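Local coordinates for nucleoprotein (Human coronavirus NL63, PDB 5EPW), which packages the positive-strand viral RNA genome into a helical ribonucleocapsid, its C-terminal domain, the part given here, pairing two chains, at the interface of chains A and B. Sequence-based numbering; all coordinates share one arbitrary frame. Chains: chain A/B, Nucleoprotein.

Contacts 1 and 2 are neighbours along the sheet that joins the two chains: the centres of their C-alpha atoms lie about 8 Å apart, and both use A:Tyr98 and A:Met100 of strand 91-103. Contact 3, measured between the same kind of centres, sits about 15 Å from contact 1 and 16 Å from contact 2, where the end of chain B's helix 74-79 enters chain A. Helix 109-115 of chain A serves contacts 2 and 3. Because the interface is two-fold symmetric, every contact recurs with the chains exchanged. Paired strands and inserted phenylalanines together make an interlocked dimer, as expected for this dimerization domain of a homooligomeric protein.

Contact 1: the interface of chains A and B. Residues chain A 71-73, 76, 98, 100; chain B 25-26, 96.
The indole of B:Trp26 receives the methyl CE of A:Met100 over the centre of one face, 3.5 Å from the centroid of the five-membered ring, a CH-pi contact. Here the 3-10 helix 25-27 packs on the antiparallel sheet shared by both chains, part of the two-fold dimer interface. Methionine suits this place: its unbranched thioether bends at chi3 (-83°) and lays the methyl on the ring, the two side chains crossing at about a right angle. Its sulfur SD lies in plane at the edge of the A:Tyr98 ring, whose face carries A:Pro72 CG towards the rim. B:Tyr96 runs alongside A:Tyr98, pointing the same way, B:Tyr96 CD1 lying 4.0 Å from A:Tyr98 CD2. Farther out on the ring, B:Tyr96 CE1 meets A:Pro72 CD tip to tip at 3.7 Å, and the hydroxyl OH at the far end lies near A:Ile71 CA. The two strands 91-103 exchange antiparallel bonds: A:Tyr98 N gives to B:Tyr96 O at 2.8 Å, and B:Tyr96 N returns one to A:Tyr98 O. B:Trp26 O takes a longer bond of 3.2 Å from A:Asn73 N, nearly along the C=O axis. A:Asn73 caps helix 74-80: chi1 of 73° turns its OD1 back to accept from A:Ala76 N at 2.8 Å.

Contact 2: the interface of chains A and B. Residues chain A 98-102, 109; chain B 92-95.
B:Ile94 CD1 touches A:Val102 CG2 at 3.8 Å and also A:Leu109 CD1, the two approaching it from directions roughly at right angles. This is the apolar centre of an antiparallel sheet that runs from one chain into the other, the hallmark of the coronavirus nucleocapsid C-terminal dimer. The long isoleucine branch, CG1 anti to the carbonyl carbon (chi1 -59°), carries CD1 out to helix 109-115, where the leucine slides past it in the opposite direction. The other methyl, A:Leu109 CD2, meets B:Val92 CG2 at 3.9 Å. The beta-branched valines and isoleucine suit strands and pack against the helix without polar atoms to satisfy; leucine suits the helix and offers two methyls. A:Met100 CG runs beside B:Ile94 CB, both chains pointing the same way. Through the backbone, A:Met100 N gives to B:Ile94 O at 2.9 Å and B:Ile94 N to A:Met100 O at 2.8 Å. Likewise A:Val102 N bonds to B:Val92 O at 2.9 Å and B:Val92 N to A:Val102 O at 2.8 Å. On the other side of the sheet, A:Leu101 CD2 packs on B:Gln93 CB at 3.7 Å. Farther out, the extended glutamine brings its terminal amide across the CB and CG methylenes of A:Lys99. Such long side chains offer hydrocarbon to the sheet. A:Lys99 CG also touches the B:Thr95 hydroxyl OG1 at 3.6 Å, the two side chains lying alongside.

Contact 3: the interface of chains A and B. Residues chain A 36, 49, 54, 58, 64, 67, 112, 115; chain B 78-79.
The carbonyl oxygen of B:Phe78 is joined through water 1 to A:Met49: the water lies 2.8 Å from B:Phe78 O and 3.0 Å from A:Met49 N. The water thus links the end of helix 74-79 to a loop amide of the other chain. With CG anti to the backbone N (chi1 -172°), the B:Phe78 ring swings away from that nitrogen into an apolar pocket of chain A. Phenylalanine suits it, a flat apolar ring that can be contacted on face and edge. A:Met49, bent at chi2 and chi3, can wrap the ring: CB lies over one face, towards the rim, while A:Met49 CE reaches B:Phe78 CE1 at 3.6 Å and also rests over a face of A:Phe112. A:Phe112 CE2 meets the edge of B:Phe78 in plane, 3.8 Å from B:Phe78 CE1. A:Leu54 CD2 closes on B:Phe78 CE2 at 3.7 Å, and A:Leu67 CD1 touches the ring tip. Over the centre of one face of B:Phe79 stands the edge of its neighbour, B:Phe78 CD2, the two rings turned steeply against each other. A:Phe64 CE1 comes to the rim at B:Phe79 CE2, 3.9 Å away. On the opposite face, the compact branched A:Val36 sets its methyl CG2 3.6 Å from the centroid of B:Phe79.

Contact 1: the interface of chains A and B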
ATOM      1  N   ILE A  71       2.583   8.721  -1.049  1.00 12.56           N
ATOM      2  CA  ILE A  71       1.879   7.404  -1.140  1.00 12.08           C
ATOM      3  C   ILE A  71       2.978   6.337  -1.357  1.00 12.77           C
ATOM      4  O   ILE A  71       3.821   6.452  -2.241  1.00 13.16           O
ATOM      5  CB  ILE A  71       0.901   7.329  -2.229  1.00 11.91           C
ATOM      6  CG1 ILE A  71      -0.116   8.478  -2.266  1.00 11.63           C
ATOM      7  CG2 ILE A  71       0.120   6.007  -2.121  1.00 12.33           C
ATOM      8  CD1 ILE A  71      -0.965   8.483  -3.477  1.00 12.97           C
ATOM      9  N   PRO A  72       3.003   5.258  -0.504  1.00 12.20           N
ATOM     10  CA  PRO A  72       4.035   4.189  -0.738  1.00 12.62           C
ATOM     11  C   PRO A  72       3.820   3.493  -2.077  1.00 11.18           C
ATOM     12  O   PRO A  72       2.681   3.296  -2.545  1.00 12.92           O
ATOM     13  CB  PRO A  72       3.814   3.201   0.420  1.00 13.05           C
ATOM     14  CG  PRO A  72       2.397   3.425   0.742  1.00 12.40           C
ATOM     15  CD  PRO A  72       2.154   4.962   0.655  1.00 12.29           C
ATOM     16  N   ASN A  73       4.915   3.052  -2.710  1.00 10.94           N
ATOM     17  CA  ASN A  73       4.878   2.199  -3.842  1.00 11.55           C
ATOM     18  C   ASN A  73       4.550   0.754  -3.508  1.00 11.01           C
ATOM     19  O   ASN A  73       4.313   0.458  -2.319  1.00 12.26           O
ATOM     20  CB  ASN A  73       6.183   2.355  -4.638  1.00 13.00           C
ATOM     21  CG  ASN A  73       7.352   1.726  -3.984  1.00 14.81           C
ATOM     22  OD1 ASN A  73       7.172   0.787  -3.223  1.00 18.04           O
ATOM     23  ND2 ASN A  73       8.515   2.242  -4.166  1.00 15.69           N
ATOM     24  N   ALA A  76       7.169  -1.122  -1.218  1.00 10.83           N
ATOM     25  CA  ALA A  76       7.139  -0.613   0.134  1.00 11.47           C
ATOM     26  C   ALA A  76       5.869  -1.059   0.862  1.00 11.95           C
ATOM     27  O   ALA A  76       5.910  -1.458   2.036  1.00 12.32           O
ATOM     28  CB  ALA A  76       7.251   0.988   0.102  1.00 13.23           C
ATOM     29  N   TYR A  98      -0.089   0.185   7.134  1.00 11.35           N
ATOM     30  CA  TYR A  98       1.184   0.744   6.712  1.00 11.01           C
ATOM     31  C   TYR A  98       1.447   2.066   7.402  1.00 11.83           C
ATOM     32  O   TYR A  98       0.577   2.944   7.378  1.00 12.88           O
ATOM     33  CB  TYR A  98       1.189   0.952   5.163  1.00 11.60           C
ATOM     34  CG  TYR A  98       2.414   1.570   4.638  1.00 11.24           C
ATOM     35  CD1 TYR A  98       3.513   0.812   4.357  1.00 13.23           C
ATOM     36  CD2 TYR A  98       2.527   2.974   4.486  1.00 14.59           C
ATOM     37  CE1 TYR A  98       4.698   1.372   3.929  1.00 14.21           C
ATOM     38  CE2 TYR A  98       3.693   3.485   4.155  1.00 14.56           C
ATOM     39  CZ  TYR A  98       4.767   2.734   3.887  1.00 14.35           C
ATOM     40  OH  TYR A  98       5.985   3.301   3.524  1.00 15.03           O
ATOM     41  N   MET A 100       4.227   5.318   7.838  1.00 14.58           N
ATOM     42  CA  MET A 100       5.431   6.057   7.318  1.00 14.42           C
ATOM     43  C   MET A 100       5.702   7.284   8.172  1.00 15.28           C
ATOM     44  O   MET A 100       4.758   7.942   8.585  1.00 16.34           O
ATOM     45  CB  MET A 100       5.290   6.412   5.820  1.00 15.31           C
ATOM     46  CG  MET A 100       4.012   7.118   5.489  1.00 14.67           C
ATOM     47  SD  MET A 100       3.637   7.357   3.746  1.00 14.96           S
ATOM     48  CE  MET A 100       4.591   8.840   3.433  1.00 14.03           C
TER
ATOM     49  N   ARG B  25      11.793   6.319   2.611  1.00 16.27           N
ATOM     50  CA  ARG B  25      11.595   4.854   2.810  1.00 15.72           C
ATOM     51  C   ARG B  25      10.342   4.311   2.058  1.00 14.52           C
ATOM     52  O   ARG B  25      10.341   3.174   1.578  1.00 14.02           O
ATOM     53  CB  ARG B  25      11.448   4.618   4.305  1.00 16.27           C
ATOM     54  CG  ARG B  25      11.335   3.137   4.700  1.00 15.76           C
ATOM     55  CD  ARG B  25      11.561   2.992   6.184  1.00 16.61           C
ATOM     56  NE  ARG B  25      11.114   1.668   6.646  1.00 16.46           N
ATOM     57  CZ  ARG B  25      11.626   0.993   7.670  1.00 23.03           C
ATOM     58  NH1 ARG B  25      12.513   1.551   8.506  1.00 25.57           N
ATOM     59  NH2 ARG B  25      11.109  -0.181   8.032  1.00 23.34           N
ATOM     60  N   TRP B  26       9.303   5.117   1.883  1.00 14.48           N
ATOM     61  CA  TRP B  26       8.110   4.738   1.183  1.00 13.18           C
ATOM     62  C   TRP B  26       8.205   4.677  -0.332  1.00 12.90           C
ATOM     63  O   TRP B  26       7.277   4.242  -0.995  1.00 13.14           O
ATOM     64  CB  TRP B  26       6.926   5.622   1.615  1.00 14.38           C
ATOM     65  CG  TRP B  26       7.100   7.091   1.408  1.00 14.98           C
ATOM     66  CD1 TRP B  26       6.679   7.783   0.319  1.00 15.90           C
ATOM     67  CD2 TRP B  26       7.758   8.038   2.271  1.00 15.83           C
ATOM     68  NE1 TRP B  26       7.007   9.094   0.465  1.00 15.97           N
ATOM     69  CE2 TRP B  26       7.672   9.323   1.632  1.00 15.63           C
ATOM     70  CE3 TRP B  26       8.298   7.971   3.582  1.00 17.88           C
ATOM     71  CZ2 TRP B  26       8.161  10.517   2.255  1.00 17.98           C
ATOM     72  CZ3 TRP B  26       8.772   9.175   4.178  1.00 18.82           C
ATOM     73  CH2 TRP B  26       8.701  10.407   3.476  1.00 18.11           C
ATOM     74  N   TYR B  96      -1.844   4.280   6.808  1.00 10.29           N
ATOM     75  CA  TYR B  96      -2.834   3.787   5.864  1.00 10.52           C
ATOM     76  C   TYR B  96      -3.324   2.434   6.363  1.00 10.83           C
ATOM     77  O   TYR B  96      -2.497   1.530   6.557  1.00 11.81           O
ATOM     78  CB  TYR B  96      -2.279   3.620   4.454  1.00 10.84           C
ATOM     79  CG  TYR B  96      -1.824   4.858   3.719  1.00 10.46           C
ATOM     80  CD1 TYR B  96      -0.575   5.436   3.979  1.00 12.26           C
ATOM     81  CD2 TYR B  96      -2.622   5.337   2.645  1.00 12.65           C
ATOM     82  CE1 TYR B  96      -0.144   6.495   3.185  1.00 12.24           C
ATOM     83  CE2 TYR B  96      -2.174   6.396   1.833  1.00 13.35           C
ATOM     84  CZ  TYR B  96      -0.983   6.963   2.168  1.00 12.26           C
ATOM     85  OH  TYR B  96      -0.519   8.017   1.359  1.00 13.95           O
TER

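Contact 2: the interface of chains A and B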
ATOM      1  N   TYR A  98      -0.089   0.185   7.134  1.00 11.35           N
ATOM      2  CA  TYR A  98       1.184   0.744   6.712  1.00 11.01           C
ATOM      3  C   TYR A  98       1.447   2.066   7.402  1.00 11.83           C
ATOM      4  O   TYR A  98       0.577   2.944   7.378  1.00 12.88           O
ATOM      5  CB  TYR A  98       1.189   0.952   5.163  1.00 11.60           C
ATOM      6  CG  TYR A  98       2.414   1.570   4.638  1.00 11.24           C
ATOM      7  CD1 TYR A  98       3.513   0.812   4.357  1.00 13.23           C
ATOM      8  CD2 TYR A  98       2.527   2.974   4.486  1.00 14.59           C
ATOM      9  CE1 TYR A  98       4.698   1.372   3.929  1.00 14.21           C
ATOM     10  CE2 TYR A  98       3.693   3.485   4.155  1.00 14.56           C
ATOM     11  CZ  TYR A  98       4.767   2.734   3.887  1.00 14.35           C
ATOM     12  OH  TYR A  98       5.985   3.301   3.524  1.00 15.03           O
ATOM     13  N   LYS A  99       2.663   2.182   7.964  1.00 12.27           N
ATOM     14  CA  LYS A  99       3.047   3.389   8.672  1.00 12.09           C
ATOM     15  C   LYS A  99       4.288   4.000   8.019  1.00 13.66           C
ATOM     16  O   LYS A  99       5.213   3.270   7.741  1.00 17.08           O
ATOM     17  CB  LYS A  99       3.282   3.139  10.184  1.00 13.14           C
ATOM     18  CG  LYS A  99       1.992   2.705  10.867  1.00 14.66           C
ATOM     19  CD  LYS A  99       2.236   1.987  12.223  1.00 18.33           C
ATOM     20  CE  LYS A  99       1.011   1.441  12.866  1.00 19.36           C
ATOM     21  NZ  LYS A  99       1.329   0.726  14.156  1.00 22.62           N
ATOM     22  N   MET A 100       4.227   5.318   7.838  1.00 14.58           N
ATOM     23  CA  MET A 100       5.431   6.057   7.318  1.00 14.42           C
ATOM     24  C   MET A 100       5.702   7.284   8.172  1.00 15.28           C
ATOM     25  O   MET A 100       4.758   7.942   8.585  1.00 16.34           O
ATOM     26  CB  MET A 100       5.290   6.412   5.820  1.00 15.31           C
ATOM     27  CG  MET A 100       4.012   7.118   5.489  1.00 14.67           C
ATOM     28  SD  MET A 100       3.637   7.357   3.746  1.00 14.96           S
ATOM     29  CE  MET A 100       4.591   8.840   3.433  1.00 14.03           C
ATOM     30  N   LEU A 101       6.975   7.548   8.424  1.00 17.96           N
ATOM     31  CA  LEU A 101       7.414   8.687   9.281  1.00 20.26           C
ATOM     32  C   LEU A 101       7.919   9.839   8.354  1.00 18.87           C
ATOM     33  O   LEU A 101       8.866   9.619   7.607  1.00 20.41           O
ATOM     34  CB  LEU A 101       8.528   8.149  10.207  1.00 23.26           C
ATOM     35  CG  LEU A 101       8.251   8.153  11.728  1.00 37.82           C
ATOM     36  CD1 LEU A 101       8.241   9.587  12.050  1.00 37.85           C
ATOM     37  CD2 LEU A 101       6.985   7.603  12.309  1.00 39.50           C
ATOM     38  N   VAL A 102       7.218  10.939   8.360  1.00 20.12           N
ATOM     39  CA  VAL A 102       7.469  12.063   7.513  1.00 20.49           C
ATOM     40  C   VAL A 102       7.957  13.277   8.354  1.00 23.07           C
ATOM     41  O   VAL A 102       7.260  13.702   9.261  1.00 25.04           O
ATOM     42  CB  VAL A 102       6.171  12.446   6.801  1.00 19.66           C
ATOM     43  CG1 VAL A 102       6.387  13.568   5.775  1.00 17.77           C
ATOM     44  CG2 VAL A 102       5.587  11.242   6.025  1.00 19.74           C
ATOM     45  N   LEU A 109       3.766  17.643   2.987  1.00 18.53           N
ATOM     46  CA  LEU A 109       2.970  17.221   4.164  1.00 17.94           C
ATOM     47  C   LEU A 109       1.722  18.077   4.393  1.00 19.08           C
ATOM     48  O   LEU A 109       0.617  17.571   4.486  1.00 18.84           O
ATOM     49  CB  LEU A 109       3.817  17.055   5.374  1.00 19.27           C
ATOM     50  CG  LEU A 109       3.097  16.499   6.591  1.00 20.21           C
ATOM     51  CD1 LEU A 109       2.511  15.081   6.412  1.00 18.63           C
ATOM     52  CD2 LEU A 109       4.031  16.535   7.742  1.00 22.85           C
TER
ATOM     53  N   VAL B  92       5.743  13.330  11.590  1.00 25.14           N
ATOM     54  CA  VAL B  92       4.344  12.966  11.660  1.00 22.44           C
ATOM     55  C   VAL B  92       4.292  11.561  11.051  1.00 21.81           C
ATOM     56  O   VAL B  92       4.796  11.347   9.956  1.00 21.50           O
ATOM     57  CB  VAL B  92       3.434  13.871  10.769  1.00 25.80           C
ATOM     58  CG1 VAL B  92       2.043  13.375  10.666  1.00 24.45           C
ATOM     59  CG2 VAL B  92       3.367  15.284  11.395  1.00 26.65           C
ATOM     60  N   GLN B  93       3.693  10.650  11.800  1.00 18.79           N
ATOM     61  CA  GLN B  93       3.434   9.280  11.258  1.00 16.54           C
ATOM     62  C   GLN B  93       2.091   9.288  10.543  1.00 14.27           C
ATOM     63  O   GLN B  93       1.064   9.639  11.097  1.00 17.44           O
ATOM     64  CB  GLN B  93       3.402   8.313  12.383  1.00 17.73           C
ATOM     65  CG  GLN B  93       3.186   6.858  11.905  1.00 19.29           C
ATOM     66  CD  GLN B  93       3.085   5.905  13.060  1.00 19.67           C
ATOM     67  OE1 GLN B  93       2.000   5.787  13.633  1.00 25.23           O
ATOM     68  NE2 GLN B  93       4.158   5.267  13.418  1.00 20.37           N
ATOM     69  N   ILE B  94       2.158   8.899   9.240  1.00 13.91           N
ATOM     70  CA  ILE B  94       0.906   8.679   8.469  1.00 14.26           C
ATOM     71  C   ILE B  94       0.653   7.139   8.481  1.00 12.89           C
ATOM     72  O   ILE B  94       1.579   6.359   8.203  1.00 13.76           O
ATOM     73  CB  ILE B  94       1.008   9.100   6.998  1.00 15.51           C
ATOM     74  CG1 ILE B  94       1.385  10.639   6.894  1.00 19.07           C
ATOM     75  CG2 ILE B  94      -0.328   8.925   6.331  1.00 16.27           C
ATOM     76  CD1 ILE B  94       1.807  11.151   5.516  1.00 17.35           C
ATOM     77  N   THR B  95      -0.587   6.788   8.881  1.00 11.84           N
ATOM     78  CA  THR B  95      -1.031   5.398   8.811  1.00 11.46           C
ATOM     79  C   THR B  95      -2.074   5.238   7.728  1.00 10.93           C
ATOM     80  O   THR B  95      -3.092   5.995   7.669  1.00 13.40           O
ATOM     81  CB  THR B  95      -1.640   4.931  10.119  1.00 12.22           C
ATOM     82  OG1 THR B  95      -0.712   5.050  11.223  1.00 14.83           O
ATOM     83  CG2 THR B  95      -2.030   3.480  10.051  1.00 13.19           C
TER

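Contact 3: the interface of chains A and B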
ATOM      1  N   VAL A  36     -13.882   8.824  -8.352  1.00 18.74           N
ATOM      2  CA  VAL A  36     -13.638   8.135  -7.035  1.00 17.41           C
ATOM      3  C   VAL A  36     -14.925   7.473  -6.541  1.00 17.48           C
ATOM      4  O   VAL A  36     -14.896   6.343  -6.066  1.00 16.78           O
ATOM      5  CB  VAL A  36     -13.057   9.076  -6.043  1.00 16.34           C
ATOM      6  CG1 VAL A  36     -12.939   8.451  -4.660  1.00 15.42           C
ATOM      7  CG2 VAL A  36     -11.679   9.609  -6.500  1.00 16.52           C
ATOM      8  N   MET A  49      -9.883  10.104   2.288  1.00 12.65           N
ATOM      9  CA  MET A  49      -9.037  11.094   1.600  1.00 12.86           C
ATOM     10  C   MET A  49      -9.722  11.747   0.387  1.00 11.80           C
ATOM     11  O   MET A  49     -10.331  11.108  -0.406  1.00 13.68           O
ATOM     12  CB  MET A  49      -7.750  10.367   1.063  1.00 13.60           C
ATOM     13  CG  MET A  49      -6.852   9.800   2.156  1.00 13.82           C
ATOM     14  SD  MET A  49      -6.250  10.980   3.344  1.00 13.90           S
ATOM     15  CE  MET A  49      -5.191  12.094   2.365  1.00 13.33           C
ATOM     16  N   LEU A  54     -10.555  16.338  -5.904  1.00 21.67           N
ATOM     17  CA  LEU A  54      -9.948  14.994  -5.969  0.50 20.54           C
ATOM     18  C   LEU A  54     -10.939  13.877  -6.249  1.00 16.55           C
ATOM     19  O   LEU A  54     -10.702  12.962  -7.006  1.00 17.32           O
ATOM     20  CB  LEU A  54      -9.163  14.737  -4.686  0.50 19.71           C
ATOM     21  CG  LEU A  54      -7.728  15.206  -4.710  0.50 20.23           C
ATOM     22  CD1 LEU A  54      -7.525  16.709  -4.840  0.50 16.58           C
ATOM     23  CD2 LEU A  54      -6.903  14.672  -3.582  0.50 22.66           C
ATOM     24  N   GLY A  58     -10.200  12.515  -9.638  1.00 19.36           N
ATOM     25  CA  GLY A  58      -9.272  11.396  -9.429  1.00 18.24           C
ATOM     26  C   GLY A  58      -7.788  11.788  -9.631  1.00 14.82           C
ATOM     27  O   GLY A  58      -7.343  12.844  -9.241  1.00 17.32           O
ATOM     28  N   PHE A  64      -2.823  16.025  -7.578  1.00 16.79           N
ATOM     29  CA  PHE A  64      -2.531  14.557  -7.365  1.00 15.11           C
ATOM     30  C   PHE A  64      -1.049  14.244  -7.415  1.00 16.17           C
ATOM     31  O   PHE A  64      -0.561  13.469  -6.573  1.00 14.71           O
ATOM     32  CB  PHE A  64      -3.392  13.616  -8.180  1.00 15.31           C
ATOM     33  CG  PHE A  64      -3.276  12.207  -7.685  1.00 15.33           C
ATOM     34  CD1 PHE A  64      -3.972  11.800  -6.553  1.00 16.14           C
ATOM     35  CD2 PHE A  64      -2.502  11.293  -8.326  1.00 15.63           C
ATOM     36  CE1 PHE A  64      -3.765  10.471  -6.055  1.00 15.85           C
ATOM     37  CE2 PHE A  64      -2.285   9.995  -7.851  1.00 17.40           C
ATOM     38  CZ  PHE A  64      -2.971   9.571  -6.720  1.00 18.24           C
ATOM     39  N   LEU A  67       0.525  14.986  -4.091  1.00 14.05           N
ATOM     40  CA  LEU A  67      -0.078  14.033  -3.060  1.00 13.76           C
ATOM     41  C   LEU A  67       0.578  12.678  -3.191  1.00 14.52           C
ATOM     42  O   LEU A  67       0.969  12.042  -2.166  1.00 12.25           O
ATOM     43  CB  LEU A  67      -1.547  13.964  -3.220  1.00 13.87           C
ATOM     44  CG  LEU A  67      -2.258  15.277  -2.751  1.00 14.44           C
ATOM     45  CD1 LEU A  67      -3.677  15.231  -3.296  1.00 16.40           C
ATOM     46  CD2 LEU A  67      -2.306  15.486  -1.249  1.00 15.10           C
ATOM     47  N   PHE A 112      -1.022  17.269   1.942  1.00 15.94           N
ATOM     48  CA  PHE A 112      -1.657  15.972   2.237  1.00 14.26           C
ATOM     49  C   PHE A 112      -2.557  16.003   3.467  1.00 14.31           C
ATOM     50  O   PHE A 112      -3.678  15.425   3.412  1.00 14.31           O
ATOM     51  CB  PHE A 112      -0.484  14.972   2.504  1.00 13.84           C
ATOM     52  CG  PHE A 112      -0.915  13.435   2.662  1.00 13.55           C
ATOM     53  CD1 PHE A 112      -1.398  12.936   3.839  1.00 13.45           C
ATOM     54  CD2 PHE A 112      -0.860  12.648   1.567  1.00 14.60           C
ATOM     55  CE1 PHE A 112      -1.821  11.610   3.938  1.00 13.53           C
ATOM     56  CE2 PHE A 112      -1.195  11.275   1.679  1.00 14.95           C
ATOM     57  CZ  PHE A 112      -1.658  10.797   2.875  1.00 13.84           C
ATOM     58  N   GLN A 115      -6.126  17.066   2.777  1.00 15.27           N
ATOM     59  CA  GLN A 115      -6.951  16.150   2.140  1.00 13.73           C
ATOM     60  C   GLN A 115      -7.516  15.016   3.087  1.00 13.44           C
ATOM     61  O   GLN A 115      -8.448  14.406   2.715  1.00 13.75           O
ATOM     62  CB  GLN A 115      -6.134  15.458   1.036  1.00 16.05           C
ATOM     63  CG  GLN A 115      -5.767  16.458  -0.155  1.00 16.39           C
ATOM     64  CD  GLN A 115      -6.991  17.025  -0.749  1.00 18.53           C
ATOM     65  OE1 GLN A 115      -7.926  16.366  -1.073  1.00 22.25           O
ATOM     66  NE2 GLN A 115      -6.962  18.354  -0.923  1.00 20.15           N
TER
ATOM     67  N   PHE B  78      -4.609   5.548  -1.931  1.00 12.43           N
ATOM     68  CA  PHE B  78      -5.001   6.898  -1.493  1.00 13.29           C
ATOM     69  C   PHE B  78      -6.508   7.024  -1.262  1.00 13.26           C
ATOM     70  O   PHE B  78      -6.942   7.539  -0.235  1.00 14.03           O
ATOM     71  CB  PHE B  78      -4.544   7.922  -2.529  1.00 13.75           C
ATOM     72  CG  PHE B  78      -4.716   9.369  -2.112  1.00 11.74           C
ATOM     73  CD1 PHE B  78      -3.827   9.993  -1.297  1.00 13.08           C
ATOM     74  CD2 PHE B  78      -5.804  10.010  -2.556  1.00 13.83           C
ATOM     75  CE1 PHE B  78      -4.032  11.330  -0.908  1.00 13.50           C
ATOM     76  CE2 PHE B  78      -6.027  11.340  -2.239  1.00 14.05           C
ATOM     77  CZ  PHE B  78      -5.155  11.992  -1.435  1.00 13.47           C
ATOM     78  N   PHE B  79      -7.270   6.645  -2.246  1.00 13.11           N
ATOM     79  CA  PHE B  79      -8.712   6.901  -2.278  1.00 12.11           C
ATOM     80  C   PHE B  79      -9.517   5.839  -1.598  1.00 13.51           C
ATOM     81  O   PHE B  79     -10.759   6.022  -1.380  1.00 14.28           O
ATOM     82  CB  PHE B  79      -9.232   7.069  -3.703  1.00 14.00           C
ATOM     83  CG  PHE B  79      -8.804   8.322  -4.372  1.00 15.94           C
ATOM     84  CD1 PHE B  79      -9.203   9.570  -3.880  1.00 15.40           C
ATOM     85  CD2 PHE B  79      -7.901   8.293  -5.467  1.00 15.96           C
ATOM     86  CE1 PHE B  79      -8.808  10.748  -4.468  1.00 17.56           C
ATOM     87  CE2 PHE B  79      -7.542   9.478  -6.108  1.00 16.56           C
ATOM     88  CZ  PHE B  79      -8.027  10.680  -5.631  1.00 17.28           C
TER
HETATM   89  O   HOH W   1      -9.271   7.334   1.278  1.00 12.15           O